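Nuclear RNA export factor 2 (Drosophila melanogaster, PDB 6MRK) acts with Panx, Piwi and Nxt1 in cotranscriptional transposon silencing in the ovary and may take part in mRNA export, its chain here being the NTF2-like domain. Local coordinates at residues Leu66-Tyr69 and Asn70-Ala73; Arg77-Asp80 and Tyr81-Ser85; Val96-Leu99 and Leu100-Pro103; Glu27-Glu30 and Phe31-Asn34. All blocks are in the same frame, centred on the assembly; numbering follows the deposited sequence.

Contact 1 of 4, residues Leu66-Tyr69 and Asn70-Ala73; sequences LSKY and NRHA
The last turn of helix 59-70 in the NTF2-like domain runs out through a type I beta turn, N70 to A73, and L66 and N70 meet where the two join. The amide N-H of N70 reaches L66 O at 3.0 Å, nearly straight at 165° and in the carbonyl plane, the ordinary i to i+4 bond of an alpha helix. The N70 side chain folds back over the same carbonyl: its CB lies 3.5 Å from L66 O, and ND2 adds a weak bond. L66 O also accepts from Y69 N, so three N-H groups converge on one oxygen. One residue on, R71 N bonds S67 O at 2.9 Å, with the donor tilted from the carbonyl plane. With CG tucked between the backbone N and the carbonyl carbon (chi1 54°), the R71 chain turns back along the helix; CG comes to 3.1 Å from S67 O. K68 and R71 run side by side, pointing the same way, and bring two like charges close, NZ of K68 4.3 Å from NH1 of R71. H72 N bonds Y69 O, i to i+3, from above the carbonyl plane, and A73 N closes the beta turn on N70 O (2.9 Å). The H72 ring has K68 O at its edge, 3.5 Å from CD2, while R71 CG lies over one face, toward its rim. Inward, L66 and Y69 pack on L154 of strand 152-166 and I187 of strand 176-188, and Y69 meets L47 of strand 44-49. H72 leans on Q101, while K68 and Y69 meet P103, beyond helix 92-99.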
loop_
_atom_site.group_PDB
_atom_site.type_symbol
_atom_site.label_atom_id
_atom_site.label_comp_id
_atom_site.label_asym_id
_atom_site.label_seq_id
_atom_site.Cartn_x
_atom_site.Cartn_y
_atom_site.Cartn_z
ATOM N N LEU A 66 -3.903 -6.429 18.885
ATOM C CA LEU A 66 -3.436 -5.403 17.911
ATOM C C LEU A 66 -1.976 -5.037 18.153
ATOM O O LEU A 66 -1.350 -4.483 17.226
ATOM C CB LEU A 66 -4.280 -4.142 18.053
ATOM C CG LEU A 66 -5.525 -4.095 17.185
ATOM C CD1 LEU A 66 -6.184 -2.756 17.355
ATOM C CD2 LEU A 66 -5.209 -4.328 15.715
ATOM N N SER A 67 -1.473 -5.267 19.365
ATOM C CA SER A 67 -0.057 -5.007 19.718
ATOM C C SER A 67 0.855 -5.930 18.892
ATOM O O SER A 67 2.009 -5.564 18.652
ATOM C CB SER A 67 0.167 -5.136 21.201
ATOM O OG SER A 67 -0.046 -6.463 21.636
ATOM N N LYS A 68 0.348 -7.075 18.447
ATOM C CA LYS A 68 1.134 -8.054 17.661
ATOM C C LYS A 68 1.630 -7.376 16.380
ATOM O O LYS A 68 2.728 -7.734 15.908
ATOM C CB LYS A 68 0.283 -9.284 17.336
ATOM C CG LYS A 68 -0.266 -10.027 18.541
ATOM C CD LYS A 68 0.773 -10.807 19.308
ATOM C CE LYS A 68 0.184 -11.462 20.544
ATOM N NZ LYS A 68 1.167 -11.563 21.651
ATOM N N TYR A 69 0.823 -6.460 15.836
ATOM C CA TYR A 69 1.120 -5.651 14.624
ATOM C C TYR A 69 1.813 -4.359 15.046
ATOM O O TYR A 69 2.854 -4.011 14.471
ATOM C CB TYR A 69 -0.154 -5.315 13.840
ATOM C CG TYR A 69 -0.903 -6.532 13.367
ATOM C CD1 TYR A 69 -0.497 -7.221 12.235
ATOM C CD2 TYR A 69 -1.987 -7.026 14.085
ATOM C CE1 TYR A 69 -1.164 -8.362 11.817
ATOM C CE2 TYR A 69 -2.658 -8.171 13.683
ATOM C CZ TYR A 69 -2.250 -8.838 12.537
ATOM O OH TYR A 69 -2.920 -9.953 12.103
ATOM N N ASN A 70 1.232 -3.684 16.035
ATOM C CA ASN A 70 1.684 -2.350 16.505
ATOM C C ASN A 70 3.156 -2.375 16.925
ATOM O O ASN A 70 3.863 -1.371 16.664
ATOM C CB ASN A 70 0.844 -1.837 17.669
ATOM C CG ASN A 70 -0.208 -0.866 17.189
ATOM O OD1 ASN A 70 0.128 0.159 16.594
ATOM N ND2 ASN A 70 -1.471 -1.187 17.416
ATOM N N ARG A 71 3.613 -3.444 17.572
ATOM C CA ARG A 71 4.999 -3.474 18.112
ATOM C C ARG A 71 6.009 -3.289 16.974
ATOM O O ARG A 71 7.166 -2.974 17.279
ATOM C CB ARG A 71 5.303 -4.757 18.889
ATOM C CG ARG A 71 5.036 -6.045 18.127
ATOM C CD ARG A 71 5.785 -7.190 18.762
ATOM N NE ARG A 71 5.374 -7.355 20.157
ATOM C CZ ARG A 71 4.831 -8.449 20.700
ATOM N NH1 ARG A 71 4.611 -9.547 19.984
ATOM N NH2 ARG A 71 4.526 -8.435 21.986
ATOM N N HIS A 72 5.587 -3.457 15.722
ATOM C CA HIS A 72 6.454 -3.358 14.521
ATOM C C HIS A 72 6.045 -2.182 13.637
ATOM O O HIS A 72 6.739 -1.949 12.613
ATOM C CB HIS A 72 6.337 -4.633 13.687
ATOM C CG HIS A 72 6.708 -5.878 14.415
ATOM N ND1 HIS A 72 8.011 -6.134 14.807
ATOM C CD2 HIS A 72 5.966 -6.940 14.795
ATOM C CE1 HIS A 72 8.054 -7.296 15.420
ATOM N NE2 HIS A 72 6.809 -7.812 15.420
ATOM N N ALA A 73 4.950 -1.493 13.973
ATOM C CA ALA A 73 4.297 -0.544 13.048
ATOM C C ALA A 73 5.176 0.694 12.909
ATOM O O ALA A 73 6.013 0.937 13.781
ATOM C CB ALA A 73 2.904 -0.211 13.501
#

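Contact 2 of 4, residues Arg77-Asp80 and Tyr81-Ser85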
loop_
_atom_site.group_PDB
_atom_site.type_symbol
_atom_site.label_atom_id
_atom_site.label_comp_id
_atom_site.label_asym_id
_atom_site.label_seq_id
_atom_site.Cartn_x
_atom_site.Cartn_y
_atom_site.Cartn_z
ATOM N N ARG A 77 3.964 10.390 10.589
ATOM C CA ARG A 77 3.067 11.530 10.914
ATOM C C ARG A 77 3.602 12.195 12.184
ATOM O O ARG A 77 3.561 11.539 13.233
ATOM C CB ARG A 77 1.622 11.066 11.102
ATOM C CG ARG A 77 0.672 12.174 11.538
ATOM C CD ARG A 77 0.325 13.072 10.373
ATOM N NE ARG A 77 -0.688 14.068 10.695
ATOM C CZ ARG A 77 -0.956 15.134 9.941
ATOM N NH1 ARG A 77 -0.273 15.356 8.828
ATOM N NH2 ARG A 77 -1.910 15.977 10.300
ATOM N N ASN A 78 4.112 13.425 12.067
ATOM C CA ASN A 78 4.620 14.269 13.186
ATOM C C ASN A 78 5.903 13.695 13.796
ATOM O O ASN A 78 6.232 14.097 14.922
ATOM C CB ASN A 78 3.580 14.461 14.294
ATOM C CG ASN A 78 3.073 15.881 14.346
ATOM O OD1 ASN A 78 2.294 16.290 13.483
ATOM N ND2 ASN A 78 3.525 16.635 15.340
ATOM N N LYS A 79 6.630 12.830 13.093
ATOM C CA LYS A 79 7.833 12.187 13.675
ATOM C C LYS A 79 9.083 12.970 13.282
ATOM O O LYS A 79 9.061 13.720 12.293
ATOM C CB LYS A 79 7.945 10.725 13.248
ATOM C CG LYS A 79 8.728 9.868 14.224
ATOM C CD LYS A 79 9.070 8.503 13.689
ATOM C CE LYS A 79 9.203 7.465 14.784
ATOM N NZ LYS A 79 7.879 6.937 15.194
ATOM N N ASP A 80 10.138 12.795 14.065
ATOM C CA ASP A 80 11.452 13.461 13.876
ATOM C C ASP A 80 12.172 12.718 12.748
ATOM O O ASP A 80 12.236 11.477 12.784
ATOM C CB ASP A 80 12.165 13.555 15.230
ATOM C CG ASP A 80 11.214 14.012 16.338
ATOM O OD1 ASP A 80 10.451 13.148 16.889
ATOM O OD2 ASP A 80 11.186 15.234 16.607
ATOM N N TYR A 81 12.663 13.457 11.760
ATOM C CA TYR A 81 13.148 12.922 10.461
ATOM C C TYR A 81 14.336 11.974 10.659
ATOM O O TYR A 81 14.634 11.147 9.779
ATOM C CB TYR A 81 13.478 14.092 9.531
ATOM C CG TYR A 81 12.265 14.801 8.971
ATOM C CD1 TYR A 81 11.151 14.080 8.552
ATOM C CD2 TYR A 81 12.227 16.184 8.837
ATOM C CE1 TYR A 81 10.033 14.709 8.036
ATOM C CE2 TYR A 81 11.117 16.827 8.311
ATOM C CZ TYR A 81 10.020 16.085 7.911
ATOM O OH TYR A 81 8.918 16.687 7.382
ATOM N N SER A 82 14.998 12.082 11.801
ATOM C CA SER A 82 16.130 11.215 12.191
ATOM C C SER A 82 15.646 9.786 12.470
ATOM O O SER A 82 16.372 8.850 12.115
ATOM C CB SER A 82 16.846 11.795 13.388
ATOM O OG SER A 82 15.981 11.921 14.514
ATOM N N LYS A 83 14.478 9.622 13.096
ATOM C CA LYS A 83 13.916 8.289 13.440
ATOM C C LYS A 83 13.252 7.658 12.214
ATOM O O LYS A 83 12.463 6.709 12.398
ATOM C CB LYS A 83 12.855 8.397 14.538
ATOM C CG LYS A 83 13.397 8.600 15.940
ATOM C CD LYS A 83 12.567 9.590 16.668
ATOM C CE LYS A 83 12.996 9.770 18.099
ATOM N NZ LYS A 83 11.965 10.548 18.817
ATOM N N ALA A 84 13.540 8.154 11.013
ATOM C CA ALA A 84 12.798 7.745 9.806
ATOM C C ALA A 84 13.099 6.275 9.457
ATOM O O ALA A 84 12.268 5.646 8.775
ATOM C CB ALA A 84 13.103 8.685 8.673
ATOM N N SER A 85 14.230 5.727 9.899
ATOM C CA SER A 85 14.599 4.311 9.638
ATOM C C SER A 85 13.789 3.390 10.547
ATOM O O SER A 85 13.506 2.244 10.129
ATOM C CB SER A 85 16.067 4.071 9.803
ATOM O OG SER A 85 16.759 4.588 8.678
#
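D80 and K83 are linked across a turn in the long loop between helix 59-70 and strand 89-90, a surface part of the NTF2-like domain, and are joined through both backbone and side chains. The backbone link is an i to i+3 hydrogen bond, K83 N to D80 O at 2.9 Å, bent to 140° at the hydrogen and approaching from above the carbonyl plane. A weak bond from A84 N to Y81 O follows it, and A84 O in turn accepts from R74 NH2. The D80 carboxylate is answered by the K83 ammonium: the two side chains lie alongside, pointing the same way, and form a long salt bridge of 3.6 Å between OD1 of D80 and NZ of K83. Y81 OH finds its partner outside the chain, in a hydrogen bond to an acidic side chain of another protein, whose residues also pack on R77, A84 and S85. K79 contributes carbon rather than charge. It runs extended as far as CE (chi1 -155°) and bends only at its last torsion, crossing K83 at about a right angle, with 6.5 Å between NZ of K79 and NZ of K83. The crossing point is CE of K79 against CB of K83, 3.8 Å apart.

Contact 3 of 4, residues Val96-Leu99 and Leu100-Pro103; sequences VEIL and LQLP
L100 and L99, which lose most surface to the other segment, straddle the end of helix 92-99, where the chain leaves for strand 104-119 of the NTF2-like domain; Q101 follows. L100 stays on the surface and turns back on the last helical turn: its N-H bonds V96 O at 3.0 Å, noticeably bent at 132°, and its side chain lies over the same carbonyl. CG of L100, anti to its own carbonyl carbon (chi1 -75°), comes to 3.2 Å from V96 O, and meets CG1 of V96 at 4.3 Å. The CG methine, with CD1 farther off, thus lies beside the oxygen that takes the N-H. Q101 tightens the exit from the i to i+4 spacing to i to i+3: its N-H bonds I98 O at 3.0 Å, from well above the carbonyl plane, and its aliphatic stem settles between two carbonyls, CG lying 3.3 Å from E97 O and CB 3.3 Å from I98 O. L99 turns the other way, into the interior. Its CD1 reaches CD1 of L102 at 4.4 Å, a loose apolar meeting that continues the buried face of the helix past its end. R32, from the loop after helix 12-27, is hydrogen-bonded to carbonyls of this exit. L99 and L102 both pack on F26 of helix 12-27, and on strand 44-49 L99 meets F45 and L102 meets L47; V96 touches Y36, and L102 rests against Y69 of helix 59-70.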
loop_
_atom_site.group_PDB
_atom_site.type_symbol
_atom_site.label_atom_id
_atom_site.label_comp_id
_atom_site.label_asym_id
_atom_site.label_seq_id
_atom_site.Cartn_x
_atom_site.Cartn_y
_atom_site.Cartn_z
ATOM N N VAL A 96 11.382 -11.546 6.349
ATOM C CA VAL A 96 10.719 -12.836 6.677
ATOM C C VAL A 96 10.739 -12.984 8.197
ATOM O O VAL A 96 9.746 -13.473 8.766
ATOM C CB VAL A 96 11.377 -14.011 5.933
ATOM C CG1 VAL A 96 10.610 -15.305 6.124
ATOM C CG2 VAL A 96 11.475 -13.722 4.452
ATOM N N GLU A 97 11.809 -12.511 8.825
ATOM C CA GLU A 97 11.994 -12.488 10.304
ATOM C C GLU A 97 10.830 -11.739 10.972
ATOM O O GLU A 97 10.363 -12.230 11.992
ATOM C CB GLU A 97 13.377 -11.904 10.627
ATOM C CG GLU A 97 13.528 -11.301 12.016
ATOM C CD GLU A 97 14.951 -10.929 12.426
ATOM O OE1 GLU A 97 15.891 -11.219 11.656
ATOM O OE2 GLU A 97 15.119 -10.380 13.543
ATOM N N ILE A 98 10.378 -10.600 10.439
ATOM C CA ILE A 98 9.248 -9.821 11.034
ATOM C C ILE A 98 7.954 -10.577 10.746
ATOM O O ILE A 98 7.116 -10.682 11.654
ATOM C CB ILE A 98 9.185 -8.364 10.507
ATOM C CG1 ILE A 98 10.370 -7.531 10.995
ATOM C CG2 ILE A 98 7.859 -7.705 10.886
ATOM C CD1 ILE A 98 10.600 -7.611 12.498
ATOM N N LEU A 99 7.819 -11.067 9.518
ATOM C CA LEU A 99 6.589 -11.703 8.995
ATOM C C LEU A 99 6.249 -12.950 9.811
ATOM O O LEU A 99 5.060 -13.302 9.871
ATOM C CB LEU A 99 6.818 -12.057 7.524
ATOM C CG LEU A 99 6.153 -11.152 6.483
ATOM C CD1 LEU A 99 6.299 -9.680 6.807
ATOM C CD2 LEU A 99 6.719 -11.438 5.112
ATOM N N LEU A 100 7.250 -13.610 10.392
ATOM C CA LEU A 100 7.051 -14.866 11.155
ATOM C C LEU A 100 6.565 -14.578 12.575
ATOM O O LEU A 100 6.196 -15.541 13.274
ATOM C CB LEU A 100 8.369 -15.640 11.174
ATOM C CG LEU A 100 8.724 -16.329 9.860
ATOM C CD1 LEU A 100 9.944 -17.202 10.033
ATOM C CD2 LEU A 100 7.568 -17.175 9.364
ATOM N N GLN A 101 6.590 -13.314 12.989
ATOM C CA GLN A 101 6.175 -12.879 14.343
ATOM C C GLN A 101 4.727 -12.415 14.330
ATOM O O GLN A 101 4.184 -12.165 15.427
ATOM C CB GLN A 101 7.029 -11.713 14.809
ATOM C CG GLN A 101 8.507 -11.990 14.654
ATOM C CD GLN A 101 9.322 -10.952 15.371
ATOM O OE1 GLN A 101 10.186 -10.311 14.787
ATOM N NE2 GLN A 101 9.022 -10.744 16.638
ATOM N N LEU A 102 4.147 -12.238 13.145
ATOM C CA LEU A 102 2.767 -11.725 13.029
ATOM C C LEU A 102 1.828 -12.881 13.328
ATOM O O LEU A 102 2.204 -14.051 13.277
ATOM C CB LEU A 102 2.557 -11.131 11.638
ATOM C CG LEU A 102 3.477 -9.963 11.293
ATOM C CD1 LEU A 102 3.212 -9.488 9.876
ATOM C CD2 LEU A 102 3.303 -8.816 12.278
ATOM N N PRO A 103 0.593 -12.586 13.761
ATOM C CA PRO A 103 -0.364 -13.646 14.050
ATOM C C PRO A 103 -0.779 -14.434 12.810
ATOM O O PRO A 103 -0.585 -14.001 11.711
ATOM C CB PRO A 103 -1.582 -12.908 14.624
ATOM C CG PRO A 103 -1.410 -11.476 14.162
ATOM C CD PRO A 103 0.084 -11.242 14.079
#

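Contact 4 of 4, residues Glu27-Glu30 and Phe31-Asn34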
loop_
_atom_site.group_PDB
_atom_site.type_symbol
_atom_site.label_atom_id
_atom_site.label_comp_id
_atom_site.label_asym_id
_atom_site.label_seq_id
_atom_site.Cartn_x
_atom_site.Cartn_y
_atom_site.Cartn_z
ATOM N N GLU A 27 -1.113 -17.101 5.208
ATOM C CA GLU A 27 -2.202 -17.463 6.163
ATOM C C GLU A 27 -1.645 -18.279 7.330
ATOM O O GLU A 27 -1.699 -17.777 8.478
ATOM C CB GLU A 27 -3.351 -18.185 5.443
ATOM C CG GLU A 27 -4.195 -17.227 4.608
ATOM C CD GLU A 27 -5.617 -17.627 4.261
ATOM O OE1 GLU A 27 -5.968 -18.812 4.439
ATOM O OE2 GLU A 27 -6.373 -16.738 3.801
ATOM N N ASN A 28 -1.148 -19.486 7.063
ATOM C CA ASN A 28 -0.643 -20.389 8.129
ATOM C C ASN A 28 0.793 -19.972 8.465
ATOM O O ASN A 28 1.679 -20.109 7.595
ATOM C CB ASN A 28 -0.795 -21.862 7.747
ATOM C CG ASN A 28 -0.433 -22.805 8.872
ATOM O OD1 ASN A 28 0.197 -22.403 9.845
ATOM N ND2 ASN A 28 -0.822 -24.060 8.739
ATOM N N ASP A 29 1.000 -19.478 9.690
ATOM C CA ASP A 29 2.286 -18.891 10.167
ATOM C C ASP A 29 3.354 -19.984 10.308
ATOM O O ASP A 29 4.535 -19.630 10.300
ATOM C CB ASP A 29 2.112 -18.098 11.470
ATOM C CG ASP A 29 1.395 -18.821 12.603
ATOM O OD1 ASP A 29 0.562 -19.706 12.310
ATOM O OD2 ASP A 29 1.667 -18.478 13.774
ATOM N N GLU A 30 2.942 -21.249 10.422
ATOM C CA GLU A 30 3.837 -22.437 10.501
ATOM C C GLU A 30 4.656 -22.609 9.214
ATOM O O GLU A 30 5.812 -23.043 9.323
ATOM C CB GLU A 30 3.030 -23.716 10.743
ATOM C CG GLU A 30 2.996 -24.176 12.191
ATOM C CD GLU A 30 2.556 -25.625 12.330
ATOM O OE1 GLU A 30 1.320 -25.878 12.368
ATOM O OE2 GLU A 30 3.453 -26.506 12.352
ATOM N N PHE A 31 4.076 -22.339 8.043
ATOM C CA PHE A 31 4.725 -22.558 6.720
ATOM C C PHE A 31 4.975 -21.204 6.044
ATOM O O PHE A 31 5.223 -21.137 4.823
ATOM C CB PHE A 31 3.890 -23.537 5.885
ATOM C CG PHE A 31 3.545 -24.801 6.636
ATOM C CD1 PHE A 31 4.543 -25.680 7.045
ATOM C CD2 PHE A 31 2.232 -25.080 7.000
ATOM C CE1 PHE A 31 4.233 -26.821 7.775
ATOM C CE2 PHE A 31 1.926 -26.224 7.723
ATOM C CZ PHE A 31 2.926 -27.090 8.111
ATOM N N ARG A 32 4.976 -20.141 6.841
ATOM C CA ARG A 32 5.055 -18.756 6.332
ATOM C C ARG A 32 6.495 -18.403 5.962
ATOM O O ARG A 32 6.685 -17.463 5.175
ATOM C CB ARG A 32 4.522 -17.794 7.382
ATOM C CG ARG A 32 4.398 -16.381 6.851
ATOM C CD ARG A 32 3.935 -15.506 7.971
ATOM N NE ARG A 32 2.539 -15.758 8.282
ATOM C CZ ARG A 32 1.961 -15.329 9.383
ATOM N NH1 ARG A 32 2.683 -14.646 10.246
ATOM N NH2 ARG A 32 0.688 -15.583 9.627
ATOM N N HIS A 33 7.473 -19.133 6.491
ATOM C CA HIS A 33 8.908 -18.995 6.119
ATOM C C HIS A 33 9.100 -19.209 4.607
ATOM O O HIS A 33 10.103 -18.703 4.057
ATOM C CB HIS A 33 9.779 -19.977 6.926
ATOM C CG HIS A 33 9.481 -21.434 6.730
ATOM N ND1 HIS A 33 8.408 -22.058 7.336
ATOM C CD2 HIS A 33 10.121 -22.396 6.033
ATOM C CE1 HIS A 33 8.386 -23.333 7.010
ATOM N NE2 HIS A 33 9.431 -23.567 6.209
ATOM N N ASN A 34 8.189 -19.946 3.959
ATOM C CA ASN A 34 8.311 -20.364 2.539
ATOM C C ASN A 34 8.027 -19.190 1.604
ATOM O O ASN A 34 8.042 -19.407 0.381
ATOM C CB ASN A 34 7.387 -21.538 2.213
ATOM C CG ASN A 34 7.914 -22.842 2.765
ATOM O OD1 ASN A 34 9.103 -23.133 2.639
ATOM N ND2 ASN A 34 7.043 -23.609 3.405
#
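R32 folds back over D29 in the loop after helix 12-27 of the NTF2-like domain, where N28 opens an Asx turn by accepting E30 N on OD1 (3.0 Å). The arginine starts beside backbone oxygens, its CB 3.4 Å from D29 O. CG is anti to the backbone N (chi1 -172°), and a bend at chi3 swings the tip over D29: NE passes D29 CA at 3.7 Å and bonds F26 O. CZ lies 3.5 Å from D29 CB, which sits over the centre of one guanidinium face. NH1 bonds L99 O and L102 O. NH2 bonds P103 O and makes a weak bond to E27 O (3.4 Å), which lies near the guanidinium plane. One residue before the arginine, F31 N makes a weak bond to N28 O. E30 CB stands over the F31 ring in a CH-pi contact, 4.0 Å from its centroid, while N28 ND2 comes to 3.6 Å from F31 CE2, the amide and ring planes 66° apart. The D29 carboxylate stands off, OD1 of D29 4.9 Å from NH2 of R32. The buried positive charge is probably stabilised by the negative ends of several carbonyl dipoles and by a cation-pi contact with F26.

Contacts 1 and 3 are partly buried helix exits with apolar residues turned inward; both mix i to i+4 with i to i+3 backbone bonds, two of the former across contact 1 and one across contact 3. They meet where Y69, K68 and H72 lie against P103, Q101 and I98. Contact 4 lies at the surface, yet its arginine is buried and joins it to contact 3, about 9 Å away between centres, through the carbonyls of L99, L102 and P103. Contact 2 follows contact 1 along the chain, after residues 74-76, but packs against none of the others. Its chemistry is charged and polar, a long salt bridge at the surface with another protein's chain against it.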